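Long-range contacts in glutathione S-transferase (Vibrio parahaemolyticus, PDB 7MIQ), which probably catalyses the conjugation of reduced glutathione to electrophilic substrates, as a dimeric bacterial transferase of the Gtt2 class: residues K2-A7 with V29-R34; C12-I17 with D164-I169; D37-S42 with N49-L54; Q45-G50 with T62-V67. All blocks are in the same frame, centred on the assembly; numbering follows the deposited sequence.

Overall arrangement
Contacts 1, 3 and 4 lie in the thioredoxin-like N-terminal domain, whereas contact 2, buried, its centre about 4 Å from the chain's, packs that domain's first helix against the helical C-terminal domain. Contacts 3 and 4 share Asn49 and Gly50, with centres about 7 Å apart, and the centre of contact 3 is about 9 Å from that of contact 1, to which a probable Tyr4-Leu54 backbone hydrogen bond ties it. Contact 2 stands about 16 to 17 Å from the other three, centre to centre. As in related transferases, the glutathione site probably lies between the start of helix 10-22, the cis-proline loop of contact 3 and the Glu65-Ser66 start of helix 66-76 (contact 4).

Contact 1 of 4, residues K2-A7 with V29-R34; sequences KLYETA and VALNVR
Val29 is held through both its N and its O by strand 2-5: its N donates to Leu3 O at 2.9 Å, and its O accepts from Glu5 N at 3.1 Å. One residue pair further on, Leu31 N reaches Glu5 O at 2.9 Å, completing a parallel pairing in which Tyr4 faces Val29 and Glu5 faces Ala30. Val29 O also receives a CA-H...O contact from Tyr4 CA at 3.4 Å. Where the strands part, a water takes over, accepting from Ala7 N and donating to Leu31 O at 2.7 Å, so this carbonyl is still satisfied.

Tyr4 and Val29 share one face of the sheet, their side chains side by side and pointing the same way. Tyr4 CG stands anti to the carbonyl carbon (chi1 -63°), and Tyr4 CD2 lies 3.6 Å from Val29 CB, while Leu31 CD2 touches the ring edge near its plane, 4.0 Å from Tyr4 CD2. Branched aliphatic residues suit this flank, since they fit a ring whose polar end lies further off: Tyr4 OH is hydrogen-bonded to Glu56. Glu5, on the opposite face, directs its carboxylate to Arg28 in a salt bridge. Thr6 adds apolar contact, with Thr6 CB 3.8 Å from Val33 CG2.

The two strands and the intervening helix 10-22 form the beta-alpha-beta unit that opens the thioredoxin-like domain. Leu3 and Glu5 touch that helix, and strand 54-56 runs antiparallel to strand 2-5 along its other edge.

Contact 2 of 4, residues C12-I17 with D164-I169; sequences CKRVSI and DITGYI
Arg14 and Thr166 meet with their side chains crossing obliquely, and Arg14 NH2 donates to Thr166 OG1 at 3.0 Å. The hydroxyl oxygen sits near the guanidinium edge but tilted 27° from its plane. A bend at chi3 (78°) turns NE toward a water lying in the guanidinium plane, 2.8 Å from Arg14 NE and 2.6 Å from Thr166 OG1, so that arginine and threonine are joined twice, directly and through the water. In this buried setting Arg14 NH2 also forms a salt bridge with Glu102, and Thr166 OG1 is hydrogen-bonded to His98, which helps to fix both polar groups.

Beside this polar patch the contact is aliphatic. Ile17 and Ile165 slide past each other in opposite directions, their CG2 methyls 4.0 Å apart. Ile17 CD1 comes to Tyr168 CE2 at 4.1 Å, the two side chains crossing at about a right angle. Arg14 contributes its aliphatic stem, with Arg14 CG against Ile169 CG1 at 4.0 Å. Isoleucine, whose branches fill two directions, suits close packing between helices.

The helix axes approach to 10.1 Å and run at 139°, nearer antiparallel than parallel. Asp164 OD2 accepts from Ser161 N at the start of helix 162-177, consistent with the N-capping box of this helix in glutathione transferases, and the contact belongs to the interface between the thioredoxin-like and all-helical domains, the two-domain layout of the glutathione transferase fold.

Contact 3 of 4, residues D37-S42 with N49-L54; sequences DNLSES and NGKVPL
Asn38 O is met by two neighbouring groups: Val52 N donates to it at 2.8 Å, in the plane of the carbonyl, and Lys51 CA approaches at 3.0 Å in a CA-H...O contact. The return bond runs from Ser40 N to Gly50 O at 2.9 Å, with the donor tilted 33° from the carbonyl plane. The two bonds flank a single backbone bridge between Leu39 and Lys51.

Lys51 drapes an extended aliphatic chain across the other segment. Lys51 CE passes 3.2 Å from Asp37 O, and a bend at chi4 (58°) leaves Lys51 NZ beside Leu39 CD2. Lys51 CB packs against Asn38 CB at 3.7 Å and Lys51 CG against Leu39 CD2 at 3.6 Å, a use of lysine's long methylene stem. Asp37, Asn38 and Gly50 have positive phi, which asparagine tolerates better than most residues and glycine accepts readily. Asn49 OD1 makes an Asx turn, accepting from Lys51 N at 3.1 Å with the donor above the amide plane (58°).

Asn38 OD1 pairs with Thr9 OG1, just before helix 10-22, and Val52 O with Ser11 OG in its first turn, tying both arms of the loop. Ser40 OG, buried here, has no partner in the model. Since the cross-bonds are all backbone, the chemistry fixes the chain path rather than particular side chains, and so holds Val52 just ahead of cis Pro53, where related transferases bind the cysteinyl part of glutathione.

Contact 4 of 4, residues Q45-G50 with T62-V67; sequences QKSVNG and TICESV
Thr62, Cys64 and Glu65 receive the loop Lys46-Asn49 in a mainly polar contact along the edge strand 62-64 of the sheet, built on side-chain hydrogen bonds rather than on strand pairing. Thr62 OG1 donates to Lys46 O at 2.7 Å, in the carbonyl plane; a short hydroxyl close to the backbone suits this reach.

Cys64 SG lies between its own backbone N and carbonyl carbon (chi1 70°) and accepts from Asn49 N at 3.5 Å, a fairly straight bond with an angle of 156° at the hydrogen. Ser47 OG lies 3.4 Å from Cys64 CB, and Val48 CB is 3.9 Å from Cys64 SG, so the compact, polarisable thiol serves at once as acceptor and packing group. The type I turn from Ser47 to Gly50 presents Asn49 to it.

Asn49 ND2 donates to Glu65 OE2 at 2.9 Å, approaching from above the carboxylate plane; amide and carboxylate planes are 69° apart. A water accepts from Glu65 N at 3.0 Å and, weakly, from Asn49 ND2. Glu65 has positive phi and occupies the N-cap position ahead of helix 66-76, the place where related transferases hold the gamma-glutamyl end of glutathione.

Leu54 of strand 54-56 packs against Lys46, Ser47, Thr62 and Cys64, while Trp97 and Met96 of the second subunit touch Val48 and Cys64, bringing the loop and the edge strand to the dimer interface.

Contact 1 of 4, residues K2-A7 with V29-R34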
loop_
_atom_site.group_PDB
_atom_site.type_symbol
_atom_site.label_atom_id
_atom_site.label_comp_id
_atom_site.label_asym_id
_atom_site.label_seq_id
_atom_site.Cartn_x
_atom_site.Cartn_y
_atom_site.Cartn_z
ATOM N N LYS A 2 16.222 17.695 2.050
ATOM C CA LYS A 2 15.134 18.653 1.920
ATOM C C LYS A 2 13.821 17.913 1.715
ATOM O O LYS A 2 13.773 16.873 1.051
ATOM C CB LYS A 2 15.358 19.615 0.745
ATOM C CG LYS A 2 16.600 20.481 0.866
ATOM C CD LYS A 2 16.784 21.328 -0.384
ATOM C CE LYS A 2 18.072 22.131 -0.326
ATOM N NZ LYS A 2 18.317 22.868 -1.597
ATOM N N LEU A 3 12.752 18.470 2.279
ATOM C CA LEU A 3 11.404 17.922 2.148
ATOM C C LEU A 3 10.526 18.950 1.445
ATOM O O LEU A 3 10.251 20.022 1.999
ATOM C CB LEU A 3 10.832 17.556 3.517
ATOM C CG LEU A 3 9.413 16.987 3.549
ATOM C CD1 LEU A 3 9.331 15.697 2.744
ATOM C CD2 LEU A 3 8.966 16.763 4.991
ATOM N N TYR A 4 10.088 18.623 0.231
ATOM C CA TYR A 4 9.206 19.485 -0.548
ATOM C C TYR A 4 7.753 19.169 -0.212
ATOM O O TYR A 4 7.333 18.009 -0.271
ATOM C CB TYR A 4 9.451 19.297 -2.047
ATOM C CG TYR A 4 10.838 19.696 -2.500
ATOM C CD1 TYR A 4 11.896 18.797 -2.442
ATOM C CD2 TYR A 4 11.089 20.974 -2.991
ATOM C CE1 TYR A 4 13.167 19.163 -2.857
ATOM C CE2 TYR A 4 12.354 21.346 -3.408
ATOM C CZ TYR A 4 13.388 20.436 -3.339
ATOM O OH TYR A 4 14.649 20.804 -3.754
ATOM N N GLU A 5 6.987 20.204 0.118
ATOM C CA GLU A 5 5.641 20.001 0.632
ATOM C C GLU A 5 4.803 21.230 0.325
ATOM O O GLU A 5 5.335 22.310 0.049
ATOM C CB GLU A 5 5.663 19.737 2.142
ATOM C CG GLU A 5 6.264 20.897 2.937
ATOM C CD GLU A 5 6.292 20.651 4.432
ATOM O OE1 GLU A 5 5.916 19.543 4.869
ATOM O OE2 GLU A 5 6.689 21.576 5.171
ATOM N N THR A 6 3.485 21.050 0.367
ATOM C CA THR A 6 2.558 22.172 0.400
ATOM C C THR A 6 2.100 22.405 1.838
ATOM O O THR A 6 2.314 21.578 2.728
ATOM C CB THR A 6 1.366 21.947 -0.540
ATOM O OG1 THR A 6 0.685 20.738 -0.195
ATOM C CG2 THR A 6 1.836 21.859 -1.987
ATOM N N ALA A 7 1.456 23.555 2.054
ATOM C CA ALA A 7 1.335 24.099 3.403
ATOM C C ALA A 7 0.456 23.237 4.301
ATOM O O ALA A 7 0.776 23.040 5.481
ATOM C CB ALA A 7 0.791 25.527 3.343
ATOM N N VAL A 29 10.896 22.887 1.993
ATOM C CA VAL A 29 10.760 23.782 0.851
ATOM C C VAL A 29 9.284 23.836 0.489
ATOM O O VAL A 29 8.689 22.809 0.141
ATOM C CB VAL A 29 11.599 23.319 -0.349
ATOM C CG1 VAL A 29 11.403 24.262 -1.523
ATOM C CG2 VAL A 29 13.073 23.210 0.031
ATOM N N ALA A 30 8.693 25.024 0.571
ATOM C CA ALA A 30 7.287 25.190 0.232
ATOM C C ALA A 30 7.098 25.209 -1.278
ATOM O O ALA A 30 7.883 25.821 -2.009
ATOM C CB ALA A 30 6.733 26.479 0.845
ATOM N N LEU A 31 6.049 24.529 -1.743
ATOM C CA LEU A 31 5.630 24.548 -3.136
ATOM C C LEU A 31 4.206 25.080 -3.237
ATOM O O LEU A 31 3.454 25.080 -2.260
ATOM C CB LEU A 31 5.685 23.149 -3.766
ATOM C CG LEU A 31 7.001 22.374 -3.740
ATOM C CD1 LEU A 31 6.851 21.065 -4.490
ATOM C CD2 LEU A 31 8.106 23.207 -4.344
ATOM N N ASN A 32 3.835 25.528 -4.434
ATOM C CA ASN A 32 2.441 25.885 -4.683
ATOM C C ASN A 32 1.566 24.636 -4.749
ATOM O O ASN A 32 2.013 23.560 -5.141
ATOM C CB ASN A 32 2.290 26.644 -6.005
ATOM C CG ASN A 32 2.942 28.020 -5.985
ATOM O OD1 ASN A 32 3.604 28.415 -6.952
ATOM N ND2 ASN A 32 2.757 28.757 -4.893
ATOM N N VAL A 33 0.296 24.799 -4.398
ATOM C CA VAL A 33 -0.687 23.736 -4.571
ATOM C C VAL A 33 -1.137 23.711 -6.025
ATOM O O VAL A 33 -1.504 24.748 -6.587
ATOM C CB VAL A 33 -1.878 23.941 -3.629
ATOM C CG1 VAL A 33 -2.925 22.845 -3.847
ATOM C CG2 VAL A 33 -1.400 23.959 -2.175
ATOM N N ARG A 34 -1.118 22.527 -6.640
ATOM C CA ARG A 34 -1.468 22.392 -8.052
ATOM C C ARG A 34 -2.756 21.611 -8.264
ATOM O O ARG A 34 -3.037 21.205 -9.396
ATOM C CB ARG A 34 -0.330 21.726 -8.831
ATOM C CG ARG A 34 1.048 22.334 -8.593
ATOM C CD ARG A 34 1.407 23.378 -9.642
ATOM N NE ARG A 34 2.357 24.366 -9.138
ATOM C CZ ARG A 34 2.850 25.368 -9.857
ATOM N NH1 ARG A 34 2.513 25.539 -11.127
ATOM N NH2 ARG A 34 3.706 26.215 -9.292
HETATM O O HOH W 1 1.450 25.424 -0.430
#

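Contact 2 of 4, residues C12-I17 with D164-I169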
loop_
_atom_site.group_PDB
_atom_site.type_symbol
_atom_site.label_atom_id
_atom_site.label_comp_id
_atom_site.label_asym_id
_atom_site.label_seq_id
_atom_site.Cartn_x
_atom_site.Cartn_y
_atom_site.Cartn_z
ATOM N N CYS A 12 1.334 15.342 3.117
ATOM C CA CYS A 12 2.532 15.931 3.704
ATOM C C CYS A 12 2.492 15.889 5.227
ATOM O O CYS A 12 3.531 15.705 5.871
ATOM C CB CYS A 12 2.709 17.368 3.204
ATOM S SG CYS A 12 2.982 17.481 1.416
ATOM N N LYS A 13 1.306 16.055 5.821
ATOM C CA LYS A 13 1.188 15.949 7.273
ATOM C C LYS A 13 1.522 14.546 7.767
ATOM O O LYS A 13 1.956 14.380 8.912
ATOM C CB LYS A 13 -0.222 16.339 7.725
ATOM C CG LYS A 13 -0.511 17.837 7.683
ATOM C CD LYS A 13 0.448 18.617 8.570
ATOM C CE LYS A 13 0.078 20.091 8.613
ATOM N NZ LYS A 13 0.967 20.868 9.520
ATOM N N ARG A 14 1.306 13.521 6.937
ATOM C CA ARG A 14 1.711 12.174 7.329
ATOM C C ARG A 14 3.206 12.123 7.618
ATOM O O ARG A 14 3.640 11.487 8.586
ATOM C CB ARG A 14 1.341 11.167 6.240
ATOM C CG ARG A 14 -0.157 10.922 6.095
ATOM C CD ARG A 14 -0.444 9.991 4.927
ATOM N NE ARG A 14 -0.181 8.594 5.254
ATOM C CZ ARG A 14 -0.345 7.587 4.407
ATOM N NH1 ARG A 14 -0.737 7.790 3.159
ATOM N NH2 ARG A 14 -0.110 6.346 4.823
ATOM N N VAL A 15 4.005 12.799 6.793
ATOM C CA VAL A 15 5.449 12.830 7.001
ATOM C C VAL A 15 5.812 13.741 8.165
ATOM O O VAL A 15 6.709 13.424 8.956
ATOM C CB VAL A 15 6.154 13.263 5.701
ATOM C CG1 VAL A 15 7.663 13.411 5.929
ATOM C CG2 VAL A 15 5.868 12.262 4.590
ATOM N N SER A 16 5.130 14.888 8.285
ATOM C CA SER A 16 5.456 15.848 9.338
ATOM C C SER A 16 5.258 15.249 10.724
ATOM O O SER A 16 6.094 15.442 11.616
ATOM C CB SER A 16 4.605 17.113 9.189
ATOM O OG SER A 16 4.979 17.861 8.048
ATOM N N ILE A 17 4.151 14.533 10.931
ATOM C CA ILE A 17 3.896 13.917 12.231
ATOM C C ILE A 17 4.939 12.845 12.528
ATOM O O ILE A 17 5.455 12.750 13.648
ATOM C CB ILE A 17 2.468 13.345 12.268
ATOM C CG1 ILE A 17 1.438 14.471 12.145
ATOM C CG2 ILE A 17 2.238 12.536 13.540
ATOM C CD1 ILE A 17 0.027 13.960 11.872
ATOM N N ASP A 164 -1.017 4.148 13.286
ATOM C CA ASP A 164 -1.855 5.064 14.050
ATOM C C ASP A 164 -1.777 6.485 13.508
ATOM O O ASP A 164 -2.745 7.246 13.628
ATOM C CB ASP A 164 -1.453 5.009 15.522
ATOM C CG ASP A 164 -1.625 3.620 16.111
ATOM O OD1 ASP A 164 -2.780 3.222 16.369
ATOM O OD2 ASP A 164 -0.611 2.912 16.281
ATOM N N ILE A 165 -0.647 6.865 12.907
ATOM C CA ILE A 165 -0.591 8.144 12.200
ATOM C C ILE A 165 -1.556 8.125 11.024
ATOM O O ILE A 165 -2.352 9.052 10.825
ATOM C CB ILE A 165 0.847 8.443 11.736
ATOM C CG1 ILE A 165 1.808 8.457 12.926
ATOM C CG2 ILE A 165 0.900 9.770 10.981
ATOM C CD1 ILE A 165 3.255 8.660 12.530
ATOM N N THR A 166 -1.505 7.050 10.236
ATOM C CA THR A 166 -2.379 6.919 9.075
ATOM C C THR A 166 -3.843 6.816 9.489
ATOM O O THR A 166 -4.718 7.401 8.841
ATOM C CB THR A 166 -1.950 5.700 8.258
ATOM O OG1 THR A 166 -0.612 5.906 7.784
ATOM C CG2 THR A 166 -2.882 5.475 7.076
ATOM N N GLY A 167 -4.130 6.084 10.567
ATOM C CA GLY A 167 -5.503 6.009 11.043
ATOM C C GLY A 167 -6.038 7.356 11.491
ATOM O O GLY A 167 -7.201 7.691 11.245
ATOM N N TYR A 168 -5.192 8.146 12.158
ATOM C CA TYR A 168 -5.582 9.486 12.589
ATOM C C TYR A 168 -5.970 10.357 11.400
ATOM O O TYR A 168 -7.006 11.034 11.429
ATOM C CB TYR A 168 -4.432 10.104 13.393
ATOM C CG TYR A 168 -4.501 11.593 13.672
ATOM C CD1 TYR A 168 -5.145 12.084 14.804
ATOM C CD2 TYR A 168 -3.872 12.504 12.831
ATOM C CE1 TYR A 168 -5.184 13.452 15.070
ATOM C CE2 TYR A 168 -3.904 13.862 13.087
ATOM C CZ TYR A 168 -4.559 14.331 14.205
ATOM O OH TYR A 168 -4.576 15.685 14.449
ATOM N N ILE A 169 -5.167 10.330 10.332
ATOM C CA ILE A 169 -5.504 11.086 9.127
ATOM C C ILE A 169 -6.806 10.573 8.521
ATOM O O ILE A 169 -7.652 11.361 8.077
ATOM C CB ILE A 169 -4.343 11.027 8.113
ATOM C CG1 ILE A 169 -3.097 11.718 8.676
ATOM C CG2 ILE A 169 -4.752 11.659 6.781
ATOM C CD1 ILE A 169 -3.290 13.193 8.960
HETATM O O HOH W 2 0.878 8.048 7.749
#

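Contact 3 of 4, residues D37-S42 with N49-L54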
loop_
_atom_site.group_PDB
_atom_site.type_symbol
_atom_site.label_atom_id
_atom_site.label_comp_id
_atom_site.label_asym_id
_atom_site.label_seq_id
_atom_site.Cartn_x
_atom_site.Cartn_y
_atom_site.Cartn_z
ATOM N N ASP A 37 -5.127 16.840 -6.394
ATOM C CA ASP A 37 -4.593 16.261 -5.170
ATOM C C ASP A 37 -3.086 16.057 -5.244
ATOM O O ASP A 37 -2.608 15.134 -5.909
ATOM C CB ASP A 37 -5.298 14.948 -4.844
ATOM C CG ASP A 37 -6.597 15.165 -4.106
ATOM O OD1 ASP A 37 -7.547 15.713 -4.706
ATOM O OD2 ASP A 37 -6.661 14.784 -2.918
ATOM N N ASN A 38 -2.339 16.932 -4.571
ATOM C CA ASN A 38 -0.915 16.798 -4.275
ATOM C C ASN A 38 -0.023 16.906 -5.504
ATOM O O ASN A 38 1.191 16.753 -5.369
ATOM C CB ASN A 38 -0.589 15.473 -3.561
ATOM C CG ASN A 38 -1.562 15.156 -2.434
ATOM O OD1 ASN A 38 -2.044 16.055 -1.748
ATOM N ND2 ASN A 38 -1.861 13.869 -2.245
ATOM N N LEU A 39 -0.572 17.168 -6.689
ATOM C CA LEU A 39 0.222 17.125 -7.910
ATOM C C LEU A 39 1.278 18.228 -7.927
ATOM O O LEU A 39 1.086 19.318 -7.379
ATOM C CB LEU A 39 -0.680 17.241 -9.141
ATOM C CG LEU A 39 -1.517 15.992 -9.435
ATOM C CD1 LEU A 39 -2.386 16.183 -10.668
ATOM C CD2 LEU A 39 -0.614 14.790 -9.604
ATOM N N SER A 40 2.411 17.924 -8.556
ATOM C CA SER A 40 3.484 18.886 -8.741
ATOM C C SER A 40 3.331 19.606 -10.081
ATOM O O SER A 40 2.556 19.208 -10.954
ATOM C CB SER A 40 4.850 18.197 -8.654
ATOM O OG SER A 40 5.130 17.745 -7.338
ATOM N N GLU A 41 4.099 20.682 -10.236
ATOM C CA GLU A 41 4.062 21.522 -11.429
ATOM C C GLU A 41 4.805 20.889 -12.599
ATOM O O GLU A 41 4.684 19.683 -12.845
ATOM C CB GLU A 41 4.662 22.893 -11.114
ATOM C CG GLU A 41 5.960 22.843 -10.303
ATOM C CD GLU A 41 5.740 22.660 -8.802
ATOM O OE1 GLU A 41 4.627 22.265 -8.388
ATOM O OE2 GLU A 41 6.693 22.914 -8.036
ATOM N N SER A 42 5.569 21.701 -13.333
ATOM C CA SER A 42 6.430 21.199 -14.396
ATOM C C SER A 42 7.689 20.532 -13.865
ATOM O O SER A 42 8.409 19.898 -14.646
ATOM C CB SER A 42 6.822 22.336 -15.344
ATOM O OG SER A 42 7.768 23.204 -14.739
ATOM N N ASN A 49 5.579 9.511 -8.658
ATOM C CA ASN A 49 4.123 9.560 -8.639
ATOM C C ASN A 49 3.579 10.943 -8.978
ATOM O O ASN A 49 2.356 11.113 -9.056
ATOM C CB ASN A 49 3.587 9.081 -7.278
ATOM C CG ASN A 49 3.826 10.076 -6.148
ATOM O OD1 ASN A 49 4.599 11.025 -6.276
ATOM N ND2 ASN A 49 3.157 9.847 -5.023
ATOM N N GLY A 50 4.456 11.923 -9.191
ATOM C CA GLY A 50 4.044 13.251 -9.597
ATOM C C GLY A 50 3.400 14.085 -8.516
ATOM O O GLY A 50 2.661 15.022 -8.830
ATOM N N LYS A 51 3.663 13.782 -7.246
ATOM C CA LYS A 51 2.971 14.440 -6.151
ATOM C C LYS A 51 3.945 14.793 -5.035
ATOM O O LYS A 51 5.066 14.282 -4.969
ATOM C CB LYS A 51 1.836 13.564 -5.597
ATOM C CG LYS A 51 0.663 13.387 -6.551
ATOM C CD LYS A 51 -0.410 12.491 -5.955
ATOM C CE LYS A 51 -1.565 12.293 -6.924
ATOM N NZ LYS A 51 -1.118 11.696 -8.212
ATOM N N VAL A 52 3.498 15.694 -4.164
ATOM C CA VAL A 52 4.163 15.978 -2.895
ATOM C C VAL A 52 3.542 15.056 -1.853
ATOM O O VAL A 52 2.382 14.646 -2.011
ATOM C CB VAL A 52 4.021 17.457 -2.494
ATOM C CG1 VAL A 52 4.708 18.356 -3.505
ATOM C CG2 VAL A 52 2.552 17.834 -2.343
ATOM N N PRO A 53 4.252 14.710 -0.767
ATOM C CA PRO A 53 5.602 15.157 -0.401
ATOM C C PRO A 53 6.714 14.507 -1.219
ATOM O O PRO A 53 6.534 13.426 -1.783
ATOM C CB PRO A 53 5.717 14.744 1.067
ATOM C CG PRO A 53 4.844 13.544 1.169
ATOM C CD PRO A 53 3.677 13.816 0.255
ATOM N N LEU A 54 7.862 15.177 -1.267
ATOM C CA LEU A 54 9.026 14.688 -1.996
ATOM C C LEU A 54 10.257 14.938 -1.142
ATOM O O LEU A 54 10.515 16.079 -0.748
ATOM C CB LEU A 54 9.163 15.381 -3.357
ATOM C CG LEU A 54 10.297 14.901 -4.269
ATOM C CD1 LEU A 54 10.121 13.428 -4.621
ATOM C CD2 LEU A 54 10.367 15.755 -5.535
#

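Contact 4 of 4, residues Q45-G50 with T62-V67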
loop_
_atom_site.group_PDB
_atom_site.type_symbol
_atom_site.label_atom_id
_atom_site.label_comp_id
_atom_site.label_asym_id
_atom_site.label_seq_id
_atom_site.Cartn_x
_atom_site.Cartn_y
_atom_site.Cartn_z
ATOM N N GLN A 45 8.652 15.688 -12.667
ATOM C CA GLN A 45 9.389 14.493 -13.072
ATOM C C GLN A 45 10.358 14.013 -11.996
ATOM O O GLN A 45 10.736 12.836 -12.004
ATOM C CB GLN A 45 10.143 14.742 -14.382
ATOM C CG GLN A 45 11.443 15.516 -14.237
ATOM C CD GLN A 45 11.227 16.976 -13.881
ATOM O OE1 GLN A 45 10.177 17.553 -14.173
ATOM N NE2 GLN A 45 12.224 17.582 -13.246
ATOM N N LYS A 46 10.760 14.890 -11.069
ATOM C CA LYS A 46 11.534 14.466 -9.907
ATOM C C LYS A 46 10.733 13.567 -8.974
ATOM O O LYS A 46 11.327 12.916 -8.102
ATOM C CB LYS A 46 12.044 15.691 -9.136
ATOM C CG LYS A 46 12.875 16.663 -9.976
ATOM C CD LYS A 46 13.188 17.952 -9.217
ATOM C CE LYS A 46 14.121 17.701 -8.042
ATOM N NZ LYS A 46 14.276 18.908 -7.180
ATOM N N SER A 47 9.410 13.517 -9.139
ATOM C CA SER A 47 8.519 12.699 -8.327
ATOM C C SER A 47 7.910 11.609 -9.202
ATOM O O SER A 47 7.147 11.906 -10.128
ATOM C CB SER A 47 7.423 13.558 -7.695
ATOM O OG SER A 47 6.558 12.783 -6.880
ATOM N N VAL A 48 8.239 10.352 -8.902
ATOM C CA VAL A 48 7.760 9.241 -9.723
ATOM C C VAL A 48 6.239 9.233 -9.780
ATOM O O VAL A 48 5.648 8.967 -10.834
ATOM C CB VAL A 48 8.315 7.906 -9.193
ATOM C CG1 VAL A 48 7.543 6.736 -9.790
ATOM C CG2 VAL A 48 9.797 7.806 -9.504
ATOM N N ASN A 49 5.579 9.511 -8.658
ATOM C CA ASN A 49 4.123 9.560 -8.639
ATOM C C ASN A 49 3.579 10.943 -8.978
ATOM O O ASN A 49 2.356 11.113 -9.056
ATOM C CB ASN A 49 3.587 9.081 -7.278
ATOM C CG ASN A 49 3.826 10.076 -6.148
ATOM O OD1 ASN A 49 4.599 11.025 -6.276
ATOM N ND2 ASN A 49 3.157 9.847 -5.023
ATOM N N GLY A 50 4.456 11.923 -9.191
ATOM C CA GLY A 50 4.044 13.251 -9.597
ATOM C C GLY A 50 3.400 14.085 -8.516
ATOM O O GLY A 50 2.661 15.022 -8.830
ATOM N N THR A 62 15.808 11.512 -5.093
ATOM C CA THR A 62 14.480 11.872 -4.609
ATOM C C THR A 62 13.646 10.634 -4.304
ATOM O O THR A 62 13.734 9.618 -5.003
ATOM C CB THR A 62 13.725 12.765 -5.602
ATOM O OG1 THR A 62 13.627 12.113 -6.874
ATOM C CG2 THR A 62 14.431 14.108 -5.761
ATOM N N ILE A 63 12.836 10.739 -3.252
ATOM C CA ILE A 63 11.935 9.685 -2.802
ATOM C C ILE A 63 10.549 10.299 -2.658
ATOM O O ILE A 63 10.390 11.308 -1.965
ATOM C CB ILE A 63 12.397 9.078 -1.460
ATOM C CG1 ILE A 63 13.804 8.486 -1.591
ATOM C CG2 ILE A 63 11.406 8.026 -0.969
ATOM C CD1 ILE A 63 14.466 8.171 -0.257
ATOM N N CYS A 64 9.560 9.714 -3.330
ATOM C CA CYS A 64 8.166 10.114 -3.176
ATOM C C CYS A 64 7.401 8.995 -2.473
ATOM O O CYS A 64 7.974 7.953 -2.139
ATOM C CB CYS A 64 7.548 10.473 -4.531
ATOM S SG CYS A 64 7.275 9.085 -5.659
ATOM N N GLU A 65 6.096 9.228 -2.258
ATOM C CA GLU A 65 5.199 8.399 -1.444
ATOM C C GLU A 65 5.462 8.620 0.041
ATOM O O GLU A 65 6.581 8.399 0.514
ATOM C CB GLU A 65 5.318 6.904 -1.778
ATOM C CG GLU A 65 4.734 6.510 -3.119
ATOM C CD GLU A 65 3.230 6.715 -3.185
ATOM O OE1 GLU A 65 2.551 6.516 -2.155
ATOM O OE2 GLU A 65 2.729 7.077 -4.269
ATOM N N SER A 66 4.432 9.041 0.784
ATOM C CA SER A 66 4.629 9.436 2.177
ATOM C C SER A 66 5.226 8.306 3.012
ATOM O O SER A 66 6.119 8.542 3.836
ATOM C CB SER A 66 3.304 9.904 2.781
ATOM O OG SER A 66 2.322 8.888 2.703
ATOM N N VAL A 67 4.751 7.072 2.819
ATOM C CA VAL A 67 5.251 5.962 3.630
ATOM C C VAL A 67 6.702 5.639 3.284
ATOM O O VAL A 67 7.498 5.287 4.163
ATOM C CB VAL A 67 4.342 4.729 3.472
ATOM C CG1 VAL A 67 4.880 3.563 4.303
ATOM C CG2 VAL A 67 2.924 5.066 3.899
HETATM O O HOH W 3 4.582 11.745 -2.719
#